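Local coordinates for hydrogenase expression/formation protein HypE (Desulfovibrio vulgaris subsp. vulgaris, PDB 2Z1U) that binds ATP and magnesium and probably takes part in the maturation of hydrogenases, at residues Asn80-Met84 with Val217-Pro221; Asp166-Gly172 with Lys273-Pro279; Ile181-Arg185 with Leu339-Cys343. All blocks are in the same frame, centred on the assembly; numbering follows the deposited sequence.

Contact 1. Residues Asn80-Met84 with Val217-Pro221; sequences NDVSM and VLRDP. With MG (magnesium ion), chain C; ATP (adenosine-5'-triphosphate), chain D.
Met84 and Leu218 bring the two backbones closest, their CA atoms 4.9 Å apart where the last turn of helix 70-83 reaches strand 217-219; from there the segments diverge to 7.2 Å between the CA atoms of Asp81 and Asp220. Water 2 bridges the near end, giving its protons to Met84 O and Leu218 O. The Met84 chain, bent at chi2 and chi3, lays its sulfur along the strand backbone, with SD 3.5 Å from Arg219 C, while CB of Leu218 rests against Met84 O at 3.5 Å. At the wider end a magnesium ion links the segments. Asp81 OD2 binds it at 2.2 Å and Asp220 OD1 at 1.9 Å, the two carboxylate planes standing 75° apart. These oxygens lie 3.1 Å from each other, an approach that the shared cation probably makes tolerable. ATP O2B and water 3 are further ligands, and Asp41 OD2 of the second subunit binds the same ion, so the site is built by both subunits. The other oxygen of Asp81, OD1, stays 3.0 Å from ATP O1B, close to Asp56 as well, a crowding of negative charge that the magnesium ions probably offset. Aspartates from the two domains thus meet on one metal in the ATP-magnesium site of a PurM-like (AIR synthase-related) protein.

Contact 2. Residues Asp166-Gly172 with Lys273-Pro279; sequences DAILISG and KLICILP
An antiparallel strand pair in the interior of the mixed sheet of the C-terminal domain joins Ala167-Ile170 to Ile275-Leu278, their short axes 4.7 Å apart and their directions 158° from one another. Leu169 and Cys276 form a hydrogen-bonded pair, Leu169 N to Cys276 O at 2.8 Å and Cys276 N to Leu169 O at 2.9 Å. Ala167 and Leu278 form the next such pair, less evenly, since Leu278 N reaches Ala167 O only weakly. Beyond Ile170 the ladder passes to a side chain: Ser171 OG takes the N-H of Leu274 at 2.8 Å and 166°, while Ser171 N returns a longer bond to Leu274 O. The hydroxyl gets there because chi1 of 65° sets OG between the backbone N and carbonyl carbon.

On one face Ile168, Ile170, Ile275 and Ile277 form a continuous branched-aliphatic surface. Ile168 lies alongside both Ile275 and Ile277, pointing the same way, and the CD1 end of Ile170 slants across to CG1 of Ile275 at 3.5 Å. Helix 225-237 packs on this face. On the other, CD1 of Leu169 meets CD2 of Leu278 at 4.0 Å beneath helix 280-291. At the far end, Asp166 crosses Ile277 at about a right angle, its CB 3.5 Å from Ile277 CG2, while its OD2 accepts hydrogen bonds from His216 ND1 and the backbone N of Arg163. Helices on both faces of a hydrophobic sheet make this the layered alpha-beta core of an AIR synthase-related C-terminal domain.

Contact 3. Residues Ile181-Arg185 with Leu339-Cys343; sequences ILSQR and LPRIC
Arg185 grips the backbone oxygen of Pro340, and beside it Ile342 packs on Ile181 and Leu182; Arg185 and Ile342 bury the most surface here, in equal amounts. Arg185 stands one turn after Ile181 at the end of helix 176-184 and turns its guanidinium end-on toward the C-terminal tail. NH1 and NH2 both bond to one acceptor, Pro340 O, at 2.9 and 2.8 Å; the N-H...O angles of 135° and 140° are well short of straight, as a fork closing on a single oxygen must be. That oxygen sits at the guanidinium edge, near its plane. NH1 also makes a weak bond to Arg341 O at 3.3 Å, and outside the two segments it reaches Asp61 O, so three backbone carbonyls gather around one nitrogen and would hold the group against rotation. The ring of Pro340 lies next to the same group, with CD 3.6 Å from Arg185 NH2.

Ile342 faces the helix with its CG2 branch, which lies anti to the carbonyl carbon. This methyl faces both Ile181 and Leu182, meeting the CD1 of each, at 3.7 Å for Ile181 and 3.8 Å for Leu182. The side chains of Ile181 and Ile342 cross at about a right angle, and Ile181 CD1 also touches Ile342 CA at 3.6 Å. Leu182 extends the patch through CD2 to Leu339.

Around this pairing, Ile342 O is hydrogen-bonded to His177 NE2 of helix 176-184, the Arg341 guanidinium forms a salt bridge with Asp139 and its NE a hydrogen bond to Thr59 O, and Pro340 packs on Pro134 of the second subunit. The tail therefore runs between helix 176-184 and the chain just beyond strand 50-58, following strand 328-330 in sequence.

Contacts 1 and 2 are neighbours, their centres 11 Å apart, because strand 217-219 is the edge strand beside 275-278 in the seven-stranded sheet: Arg219 O and Val217 O lie 2.8 and 2.9 Å from Ile275 N and Ile277 N. Contact 3 stands apart, its centre 22 Å from that of contact 1 and 26 Å from that of contact 2. Along the chain the order is 80-84, 166-172, 181-185, 217-221, 273-279, 339-343, so all three contacts interlock. Contact 1 joins the two domains at the metal, contact 2 pairs two inner strands of that sheet, and contact 3 packs the C-terminal tail on helix 176-184, with the side chain of Ile342 about 7 Å from ATP. Contacts 1 and 3 both touch the second subunit.

Contact 1. Residues Asn80-Met84 with Val217-Pro221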
loop_
_atom_site.group_PDB
_atom_site.type_symbol
_atom_site.label_atom_id
_atom_site.label_comp_id
_atom_site.label_asym_id
_atom_site.label_seq_id
_atom_site.Cartn_x
_atom_site.Cartn_y
_atom_site.Cartn_z
ATOM N N ASN A 80 6.052 12.605 3.011
ATOM C CA ASN A 80 6.018 13.805 2.175
ATOM C C ASN A 80 4.732 13.956 1.355
ATOM O O ASN A 80 4.144 15.038 1.343
ATOM C CB ASN A 80 7.274 13.915 1.265
ATOM C CG ASN A 80 8.547 14.116 2.076
ATOM O OD1 ASN A 80 8.489 14.342 3.289
ATOM N ND2 ASN A 80 9.693 13.960 1.440
ATOM N N ASP A 81 4.299 12.896 0.673
ATOM C CA ASP A 81 3.095 12.981 -0.151
ATOM C C ASP A 81 1.843 13.374 0.655
ATOM O O ASP A 81 1.054 14.209 0.224
ATOM C CB ASP A 81 2.859 11.671 -0.930
ATOM C CG ASP A 81 3.180 11.815 -2.414
ATOM O OD1 ASP A 81 3.088 10.835 -3.188
ATOM O OD2 ASP A 81 3.491 12.944 -2.823
ATOM N N VAL A 82 1.657 12.740 1.808
ATOM C CA VAL A 82 0.576 13.128 2.723
ATOM C C VAL A 82 0.675 14.619 3.095
ATOM O O VAL A 82 -0.336 15.334 3.081
ATOM C CB VAL A 82 0.557 12.248 3.982
ATOM C CG1 VAL A 82 -0.419 12.824 5.037
ATOM C CG2 VAL A 82 0.181 10.789 3.620
ATOM N N SER A 83 1.891 15.075 3.408
ATOM C CA SER A 83 2.161 16.490 3.737
ATOM C C SER A 83 1.777 17.479 2.640
ATOM O O SER A 83 1.371 18.613 2.940
ATOM C CB SER A 83 3.634 16.713 4.132
ATOM O OG SER A 83 3.984 15.961 5.304
ATOM N N MET A 84 1.907 17.060 1.377
ATOM C CA MET A 84 1.593 17.948 0.234
ATOM C C MET A 84 0.145 18.439 0.214
ATOM O O MET A 84 -0.142 19.465 -0.382
ATOM C CB MET A 84 1.946 17.281 -1.104
ATOM C CG MET A 84 3.409 16.866 -1.280
ATOM S SD MET A 84 4.627 18.197 -1.086
ATOM C CE MET A 84 4.967 18.185 0.687
ATOM N N VAL A 217 -0.297 25.696 -3.370
ATOM C CA VAL A 217 0.172 24.392 -3.877
ATOM C C VAL A 217 1.443 23.907 -3.184
ATOM O O VAL A 217 2.378 24.677 -2.957
ATOM C CB VAL A 217 0.467 24.385 -5.411
ATOM C CG1 VAL A 217 0.471 22.934 -5.954
ATOM C CG2 VAL A 217 -0.536 25.231 -6.176
ATOM N N LEU A 218 1.457 22.618 -2.857
ATOM C CA LEU A 218 2.667 21.925 -2.438
ATOM C C LEU A 218 2.788 20.685 -3.307
ATOM O O LEU A 218 1.791 19.999 -3.552
ATOM C CB LEU A 218 2.590 21.505 -0.952
ATOM C CG LEU A 218 2.457 22.570 0.145
ATOM C CD1 LEU A 218 2.079 21.928 1.503
ATOM C CD2 LEU A 218 3.718 23.432 0.284
ATOM N N ARG A 219 3.991 20.407 -3.795
ATOM C CA ARG A 219 4.240 19.143 -4.504
ATOM C C ARG A 219 5.717 18.778 -4.392
ATOM O O ARG A 219 6.579 19.661 -4.371
ATOM C CB ARG A 219 3.795 19.209 -5.984
ATOM C CG ARG A 219 3.884 17.850 -6.702
ATOM C CD ARG A 219 2.840 17.700 -7.762
ATOM N NE ARG A 219 1.472 17.716 -7.232
ATOM C CZ ARG A 219 0.391 17.857 -8.001
ATOM N NH1 ARG A 219 0.530 17.963 -9.320
ATOM N NH2 ARG A 219 -0.827 17.872 -7.469
ATOM N N ASP A 220 6.003 17.479 -4.373
ATOM C CA ASP A 220 7.380 17.006 -4.295
ATOM C C ASP A 220 7.854 16.595 -5.695
ATOM O O ASP A 220 7.242 15.743 -6.339
ATOM C CB ASP A 220 7.487 15.843 -3.292
ATOM C CG ASP A 220 6.508 14.759 -3.577
ATOM O OD1 ASP A 220 5.415 15.039 -4.123
ATOM O OD2 ASP A 220 6.830 13.603 -3.294
ATOM N N PRO A 221 8.915 17.255 -6.207
ATOM C CA PRO A 221 9.398 16.913 -7.566
ATOM C C PRO A 221 10.182 15.605 -7.604
ATOM O O PRO A 221 11.427 15.611 -7.620
ATOM C CB PRO A 221 10.278 18.111 -7.948
ATOM C CG PRO A 221 10.787 18.640 -6.602
ATOM C CD PRO A 221 9.698 18.338 -5.581
HETATM MG MG MG C . 4.335 13.620 -4.744
HETATM P PG ATP D . 5.900 9.617 -7.607
HETATM O O1G ATP D . 5.198 8.246 -7.575
HETATM O O2G ATP D . 6.594 9.856 -8.912
HETATM O O3G ATP D . 6.765 9.910 -6.390
HETATM P PB ATP D . 3.489 11.004 -6.742
HETATM O O1B ATP D . 3.332 9.715 -5.909
HETATM O O2B ATP D . 3.412 12.318 -6.028
HETATM O O3B ATP D . 4.816 10.812 -7.620
HETATM P PA ATP D . 2.029 9.860 -8.904
HETATM O O1A ATP D . 2.739 10.285 -10.187
HETATM O O2A ATP D . 2.439 8.490 -8.442
HETATM O O3A ATP D . 2.260 11.030 -7.781
HETATM O "O5'" ATP D . 0.467 9.989 -9.026
HETATM C "C5'" ATP D . -0.160 11.061 -9.744
HETATM C "C4'" ATP D . -1.649 10.943 -9.497
HETATM O "O4'" ATP D . -2.087 9.745 -10.169
HETATM C "C3'" ATP D . -1.991 10.770 -8.026
HETATM O "O3'" ATP D . -3.210 11.493 -7.763
HETATM C "C2'" ATP D . -2.250 9.270 -7.856
HETATM O "O2'" ATP D . -3.245 9.052 -6.853
HETATM C "C1'" ATP D . -2.749 8.849 -9.253
HETATM N N9 ATP D . -2.371 7.459 -9.625
HETATM C C8 ATP D . -1.167 7.014 -10.011
HETATM N N7 ATP D . -1.217 5.690 -10.286
HETATM C C5 ATP D . -2.478 5.299 -10.023
HETATM C C6 ATP D . -3.226 4.021 -10.084
HETATM N N6 ATP D . -2.584 2.892 -10.457
HETATM N N1 ATP D . -4.512 4.041 -9.752
HETATM C C2 ATP D . -5.177 5.145 -9.361
HETATM N N3 ATP D . -4.549 6.344 -9.299
HETATM C C4 ATP D . -3.233 6.454 -9.616
HETATM O O HOH W 1 9.620 13.382 -1.307
HETATM O O HOH W 2 -0.930 20.222 -3.005
HETATM O O HOH W 3 5.074 14.216 -7.061
#

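Contact 2. Residues Asp166-Gly172 with Lys273-Pro279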
loop_
_atom_site.group_PDB
_atom_site.type_symbol
_atom_site.label_atom_id
_atom_site.label_comp_id
_atom_site.label_asym_id
_atom_site.label_seq_id
_atom_site.Cartn_x
_atom_site.Cartn_y
_atom_site.Cartn_z
ATOM N N ASP A 166 1.138 34.451 -7.970
ATOM C CA ASP A 166 1.756 33.547 -6.987
ATOM C C ASP A 166 3.268 33.443 -7.191
ATOM O O ASP A 166 3.743 33.402 -8.331
ATOM C CB ASP A 166 1.156 32.146 -7.084
ATOM C CG ASP A 166 -0.203 32.027 -6.411
ATOM O OD1 ASP A 166 -0.694 33.004 -5.798
ATOM O OD2 ASP A 166 -0.783 30.929 -6.489
ATOM N N ALA A 167 4.014 33.393 -6.088
ATOM C CA ALA A 167 5.430 33.081 -6.159
ATOM C C ALA A 167 5.609 31.563 -6.225
ATOM O O ALA A 167 4.782 30.812 -5.707
ATOM C CB ALA A 167 6.159 33.662 -4.962
ATOM N N ILE A 168 6.670 31.111 -6.885
ATOM C CA ILE A 168 7.015 29.690 -6.915
ATOM C C ILE A 168 8.314 29.568 -6.174
ATOM O O ILE A 168 9.313 30.190 -6.556
ATOM C CB ILE A 168 7.187 29.129 -8.352
ATOM C CG1 ILE A 168 5.943 29.382 -9.205
ATOM C CG2 ILE A 168 7.497 27.620 -8.305
ATOM C CD1 ILE A 168 6.128 29.049 -10.708
ATOM N N LEU A 169 8.265 28.832 -5.064
ATOM C CA LEU A 169 9.416 28.636 -4.196
ATOM C C LEU A 169 9.886 27.186 -4.258
ATOM O O LEU A 169 9.088 26.246 -4.404
ATOM C CB LEU A 169 9.075 28.993 -2.736
ATOM C CG LEU A 169 8.403 30.309 -2.356
ATOM C CD1 LEU A 169 8.229 30.350 -0.830
ATOM C CD2 LEU A 169 9.203 31.532 -2.849
ATOM N N ILE A 170 11.197 27.016 -4.157
ATOM C CA ILE A 170 11.785 25.687 -4.033
ATOM C C ILE A 170 12.479 25.590 -2.684
ATOM O O ILE A 170 13.028 26.594 -2.180
ATOM C CB ILE A 170 12.765 25.407 -5.212
ATOM C CG1 ILE A 170 12.978 23.907 -5.398
ATOM C CG2 ILE A 170 14.097 26.173 -5.017
ATOM C CD1 ILE A 170 11.738 23.128 -5.880
ATOM N N SER A 171 12.471 24.391 -2.103
ATOM C CA SER A 171 12.972 24.209 -0.716
ATOM C C SER A 171 14.455 23.859 -0.662
ATOM O O SER A 171 15.046 23.861 0.398
ATOM C CB SER A 171 12.159 23.144 0.032
ATOM O OG SER A 171 12.324 21.876 -0.561
ATOM N N GLY A 172 15.041 23.541 -1.813
ATOM C CA GLY A 172 16.471 23.235 -1.898
ATOM C C GLY A 172 16.919 22.801 -3.291
ATOM O O GLY A 172 16.182 22.952 -4.263
ATOM N N LYS A 273 12.640 17.239 -1.234
ATOM C CA LYS A 273 12.423 18.613 -1.743
ATOM C C LYS A 273 10.934 18.861 -1.966
ATOM O O LYS A 273 10.184 17.920 -2.240
ATOM C CB LYS A 273 13.126 18.798 -3.118
ATOM C CG LYS A 273 14.631 18.640 -3.067
ATOM C CD LYS A 273 15.278 19.822 -2.360
ATOM C CE LYS A 273 16.555 19.415 -1.651
ATOM N NZ LYS A 273 17.366 18.483 -2.503
ATOM N N LEU A 274 10.512 20.119 -1.883
ATOM C CA LEU A 274 9.150 20.472 -2.292
ATOM C C LEU A 274 9.122 21.774 -3.077
ATOM O O LEU A 274 10.032 22.597 -2.978
ATOM C CB LEU A 274 8.198 20.567 -1.077
ATOM C CG LEU A 274 8.453 21.603 0.041
ATOM C CD1 LEU A 274 8.034 23.047 -0.307
ATOM C CD2 LEU A 274 7.733 21.155 1.326
ATOM N N ILE A 275 8.053 21.936 -3.849
ATOM C CA ILE A 275 7.691 23.184 -4.471
ATOM C C ILE A 275 6.555 23.775 -3.647
ATOM O O ILE A 275 5.622 23.067 -3.272
ATOM C CB ILE A 275 7.222 22.968 -5.946
ATOM C CG1 ILE A 275 8.410 22.569 -6.815
ATOM C CG2 ILE A 275 6.575 24.235 -6.536
ATOM C CD1 ILE A 275 8.277 21.216 -7.460
ATOM N N CYS A 276 6.643 25.072 -3.373
ATOM C CA CYS A 276 5.602 25.762 -2.645
ATOM C C CYS A 276 5.133 26.971 -3.448
ATOM O O CYS A 276 5.919 27.852 -3.787
ATOM C CB CYS A 276 6.117 26.187 -1.257
ATOM S SG CYS A 276 5.012 27.258 -0.314
ATOM N N ILE A 277 3.838 26.999 -3.740
ATOM C CA ILE A 277 3.233 28.100 -4.502
ATOM C C ILE A 277 2.181 28.770 -3.616
ATOM O O ILE A 277 1.366 28.083 -2.991
ATOM C CB ILE A 277 2.662 27.595 -5.862
ATOM C CG1 ILE A 277 3.806 27.042 -6.719
ATOM C CG2 ILE A 277 1.954 28.727 -6.632
ATOM C CD1 ILE A 277 3.392 26.239 -7.947
ATOM N N LEU A 278 2.237 30.104 -3.553
ATOM C CA LEU A 278 1.440 30.925 -2.638
ATOM C C LEU A 278 1.457 32.413 -3.065
ATOM O O LEU A 278 2.386 32.847 -3.754
ATOM C CB LEU A 278 1.976 30.772 -1.201
ATOM C CG LEU A 278 3.154 31.623 -0.679
ATOM C CD1 LEU A 278 3.328 31.316 0.783
ATOM C CD2 LEU A 278 4.460 31.384 -1.435
ATOM N N PRO A 279 0.456 33.213 -2.630
ATOM C CA PRO A 279 0.448 34.641 -2.977
ATOM C C PRO A 279 1.749 35.363 -2.636
ATOM O O PRO A 279 2.439 35.014 -1.671
ATOM C CB PRO A 279 -0.681 35.211 -2.115
ATOM C CG PRO A 279 -1.588 34.069 -1.891
ATOM C CD PRO A 279 -0.708 32.853 -1.799
#

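Contact 3. Residues Ile181-Arg185 with Leu339-Cys343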
loop_
_atom_site.group_PDB
_atom_site.type_symbol
_atom_site.label_atom_id
_atom_site.label_comp_id
_atom_site.label_asym_id
_atom_site.label_seq_id
_atom_site.Cartn_x
_atom_site.Cartn_y
_atom_site.Cartn_z
ATOM N N ILE A 181 21.799 7.903 -7.501
ATOM C CA ILE A 181 21.450 6.513 -7.803
ATOM C C ILE A 181 21.997 6.095 -9.189
ATOM O O ILE A 181 22.528 4.996 -9.332
ATOM C CB ILE A 181 19.929 6.144 -7.586
ATOM C CG1 ILE A 181 19.113 6.361 -8.843
ATOM C CG2 ILE A 181 19.302 6.771 -6.335
ATOM C CD1 ILE A 181 18.825 5.053 -9.493
ATOM N N LEU A 182 21.905 6.992 -10.180
ATOM C CA LEU A 182 22.387 6.737 -11.540
ATOM C C LEU A 182 23.905 6.589 -11.614
ATOM O O LEU A 182 24.411 5.785 -12.400
ATOM C CB LEU A 182 21.916 7.835 -12.503
ATOM C CG LEU A 182 20.695 7.623 -13.425
ATOM C CD1 LEU A 182 19.843 6.398 -13.108
ATOM C CD2 LEU A 182 19.824 8.889 -13.517
ATOM N N SER A 183 24.622 7.362 -10.798
ATOM C CA SER A 183 26.070 7.227 -10.694
ATOM C C SER A 183 26.495 6.016 -9.849
ATOM O O SER A 183 27.473 5.350 -10.187
ATOM C CB SER A 183 26.727 8.526 -10.209
ATOM O OG SER A 183 26.320 8.859 -8.902
ATOM N N GLN A 184 25.760 5.721 -8.773
ATOM C CA GLN A 184 25.973 4.481 -8.005
ATOM C C GLN A 184 25.866 3.257 -8.905
ATOM O O GLN A 184 26.719 2.363 -8.864
ATOM C CB GLN A 184 24.959 4.336 -6.864
ATOM C CG GLN A 184 25.375 4.979 -5.559
ATOM C CD GLN A 184 26.580 4.304 -4.917
ATOM O OE1 GLN A 184 26.563 3.104 -4.636
ATOM N NE2 GLN A 184 27.626 5.081 -4.673
ATOM N N ARG A 185 24.819 3.248 -9.730
ATOM C CA ARG A 185 24.483 2.112 -10.585
ATOM C C ARG A 185 25.544 1.847 -11.656
ATOM O O ARG A 185 25.561 0.773 -12.262
ATOM C CB ARG A 185 23.106 2.330 -11.220
ATOM C CG ARG A 185 22.313 1.059 -11.446
ATOM C CD ARG A 185 20.833 1.314 -11.259
ATOM N NE ARG A 185 20.231 2.018 -12.384
ATOM C CZ ARG A 185 19.028 2.588 -12.365
ATOM N NH1 ARG A 185 18.281 2.562 -11.267
ATOM N NH2 ARG A 185 18.577 3.194 -13.454
ATOM N N LEU A 339 14.701 6.663 -17.330
ATOM C CA LEU A 339 15.561 6.557 -16.144
ATOM C C LEU A 339 14.893 5.629 -15.129
ATOM O O LEU A 339 14.184 6.099 -14.238
ATOM C CB LEU A 339 15.790 7.945 -15.522
ATOM C CG LEU A 339 16.182 9.114 -16.447
ATOM C CD1 LEU A 339 15.941 10.460 -15.769
ATOM C CD2 LEU A 339 17.633 8.999 -16.937
ATOM N N PRO A 340 15.127 4.310 -15.252
ATOM C CA PRO A 340 14.296 3.356 -14.512
ATOM C C PRO A 340 14.718 3.198 -13.056
ATOM O O PRO A 340 15.901 3.360 -12.718
ATOM C CB PRO A 340 14.497 2.037 -15.276
ATOM C CG PRO A 340 15.835 2.165 -15.918
ATOM C CD PRO A 340 16.167 3.635 -16.052
ATOM N N ARG A 341 13.734 2.921 -12.204
ATOM C CA ARG A 341 13.984 2.543 -10.823
ATOM C C ARG A 341 14.875 3.545 -10.064
ATOM O O ARG A 341 15.737 3.158 -9.269
ATOM C CB ARG A 341 14.541 1.116 -10.791
ATOM C CG ARG A 341 13.502 0.086 -11.215
ATOM C CD ARG A 341 14.056 -1.315 -11.155
ATOM N NE ARG A 341 14.265 -1.757 -9.783
ATOM C CZ ARG A 341 14.910 -2.866 -9.444
ATOM N NH1 ARG A 341 15.433 -3.659 -10.385
ATOM N NH2 ARG A 341 15.042 -3.176 -8.165
ATOM N N ILE A 342 14.648 4.834 -10.314
ATOM C CA ILE A 342 15.343 5.893 -9.571
ATOM C C ILE A 342 14.723 6.097 -8.181
ATOM O O ILE A 342 15.291 6.770 -7.338
ATOM C CB ILE A 342 15.432 7.255 -10.352
ATOM C CG1 ILE A 342 14.115 7.593 -11.049
ATOM C CG2 ILE A 342 16.550 7.212 -11.426
ATOM C CD1 ILE A 342 12.999 8.064 -10.123
ATOM N N CYS A 343 13.538 5.522 -7.983
ATOM C CA CYS A 343 12.898 5.411 -6.673
ATOM C C CYS A 343 12.035 4.162 -6.664
ATOM O O CYS A 343 11.929 3.435 -7.674
ATOM C CB CYS A 343 12.038 6.638 -6.360
ATOM S SG CYS A 343 10.726 6.923 -7.575
ATOM O OXT CYS A 343 11.443 3.869 -5.626
#